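Local coordinates for C381 turret protein (Sulfolobus turreted icosahedral virus, PDB 4IND) that probably builds the pentameric turrets that project from the icosahedral capsid of an archaeal virus, through three jelly-roll domains in a row, at residues S23-Q26 against D27-F31. Sequence-based numbering, arbitrary orientation.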
loop_
_atom_site.group_PDB
_atom_site.type_symbol
_atom_site.label_atom_id
_atom_site.label_comp_id
_atom_site.label_asym_id
_atom_site.label_seq_id
_atom_site.Cartn_x
_atom_site.Cartn_y
_atom_site.Cartn_z
ATOM N N SER A 23 -9.490 -33.357 16.900
ATOM C CA SER A 23 -9.125 -34.079 18.116
ATOM C C SER A 23 -9.393 -33.262 19.374
ATOM O O SER A 23 -9.159 -33.743 20.489
ATOM C CB SER A 23 -7.658 -34.503 18.055
ATOM O OG SER A 23 -6.852 -33.403 17.701
ATOM N N GLU A 24 -9.870 -32.023 19.215
ATOM C CA GLU A 24 -10.404 -31.246 20.343
ATOM C C GLU A 24 -11.921 -31.415 20.380
ATOM O O GLU A 24 -12.606 -31.173 19.375
ATOM C CB GLU A 24 -10.099 -29.745 20.177
ATOM C CG GLU A 24 -8.630 -29.363 20.224
ATOM C CD GLU A 24 -8.233 -28.758 21.557
ATOM O OE1 GLU A 24 -8.837 -29.150 22.577
ATOM O OE2 GLU A 24 -7.322 -27.893 21.593
ATOM N N LYS A 25 -12.443 -31.819 21.526
ATOM C CA LYS A 25 -13.858 -32.118 21.664
ATOM C C LYS A 25 -14.779 -30.950 21.257
ATOM O O LYS A 25 -15.778 -31.121 20.542
ATOM C CB LYS A 25 -14.124 -32.507 23.128
ATOM C CG LYS A 25 -15.580 -32.721 23.449
ATOM C CD LYS A 25 -16.196 -33.676 22.418
ATOM C CE LYS A 25 -17.299 -34.481 23.029
ATOM N NZ LYS A 25 -18.063 -35.310 22.088
ATOM N N GLN A 26 -14.469 -29.750 21.721
ATOM C CA GLN A 26 -15.341 -28.629 21.370
ATOM C C GLN A 26 -15.318 -28.295 19.878
ATOM O O GLN A 26 -16.336 -27.873 19.328
ATOM C CB GLN A 26 -15.045 -27.399 22.230
ATOM C CG GLN A 26 -13.976 -26.479 21.663
ATOM C CD GLN A 26 -13.947 -25.125 22.379
ATOM O OE1 GLN A 26 -14.458 -24.987 23.503
ATOM N NE2 GLN A 26 -13.360 -24.123 21.727
ATOM N N ASP A 27 -14.186 -28.502 19.204
ATOM C CA ASP A 27 -14.163 -28.298 17.755
ATOM C C ASP A 27 -14.991 -29.361 17.044
ATOM O O ASP A 27 -15.743 -29.048 16.115
ATOM C CB ASP A 27 -12.722 -28.303 17.195
ATOM C CG ASP A 27 -11.969 -27.018 17.486
ATOM O OD1 ASP A 27 -12.475 -26.219 18.295
ATOM O OD2 ASP A 27 -10.865 -26.809 16.893
ATOM N N LEU A 28 -14.825 -30.618 17.457
ATOM C CA LEU A 28 -15.552 -31.705 16.817
ATOM C C LEU A 28 -17.056 -31.481 17.029
ATOM O O LEU A 28 -17.853 -31.604 16.089
ATOM C CB LEU A 28 -15.133 -33.059 17.413
ATOM C CG LEU A 28 -15.892 -34.271 16.878
ATOM C CD1 LEU A 28 -15.645 -34.348 15.379
ATOM C CD2 LEU A 28 -15.465 -35.564 17.581
ATOM N N ASP A 29 -17.439 -31.147 18.254
ATOM C CA ASP A 29 -18.864 -30.931 18.554
ATOM C C ASP A 29 -19.481 -29.871 17.643
ATOM O O ASP A 29 -20.604 -30.019 17.171
ATOM C CB ASP A 29 -19.069 -30.524 20.012
ATOM C CG ASP A 29 -18.764 -31.640 20.991
ATOM O OD1 ASP A 29 -18.578 -32.816 20.576
ATOM O OD2 ASP A 29 -18.714 -31.330 22.205
ATOM N N ALA A 30 -18.735 -28.801 17.381
ATOM C CA ALA A 30 -19.236 -27.752 16.498
ATOM C C ALA A 30 -19.302 -28.267 15.058
ATOM O O ALA A 30 -20.301 -28.080 14.377
ATOM C CB ALA A 30 -18.360 -26.524 16.592
ATOM N N PHE A 31 -18.220 -28.915 14.616
ATOM C CA PHE A 31 -18.072 -29.452 13.263
ATOM C C PHE A 31 -19.262 -30.322 12.855
ATOM O O PHE A 31 -19.810 -30.176 11.762
ATOM C CB PHE A 31 -16.751 -30.254 13.201
ATOM C CG PHE A 31 -16.341 -30.699 11.819
ATOM C CD1 PHE A 31 -15.840 -29.787 10.902
ATOM C CD2 PHE A 31 -16.362 -32.058 11.476
ATOM C CE1 PHE A 31 -15.406 -30.214 9.629
ATOM C CE2 PHE A 31 -15.951 -32.489 10.225
ATOM C CZ PHE A 31 -15.472 -31.575 9.295
#
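Asp27 lies in the first turn of the short helix 25-31, and its CB is 3.6 Å from Glu24 O, the carbonyl of the N-cap residue. Asp27 is buried. Its OD2 accepts the backbone N of Lys21 and forms a salt bridge with Lys15 of the second subunit. Glu24 OE2 accepts Lys15 N of the second subunit, so the helix start also borders the interface between subunits. The CG of Gln26 lies 3.7 Å from OD1 of Asp27. Next, Leu28 N closes the first helical turn with a 3.0 Å hydrogen bond to Glu24 O. Asp29 is gripped twice by Lys25. Its N donates to Lys25 O at 2.8 Å, and its OD1 receives Lys25 NZ at 3.0 Å on the syn lone pair, as a salt bridge. The lysine chain bends at chi2 (50°) and chi3, which brings CD and CE alongside the two carboxylate oxygens, CD 3.1 Å from Asp29 OD1. Ala30 N reaches Gln26 O at 3.2 Å, from above the carbonyl plane. Phe31 N bonds back to Asp27 O. Helix 25-31 follows strand 19-21 at the edge of the first jelly roll. Leu28 packs on Pro59 of strand 52-60, and the Phe31 ring meets Tyr20 edge-to-face.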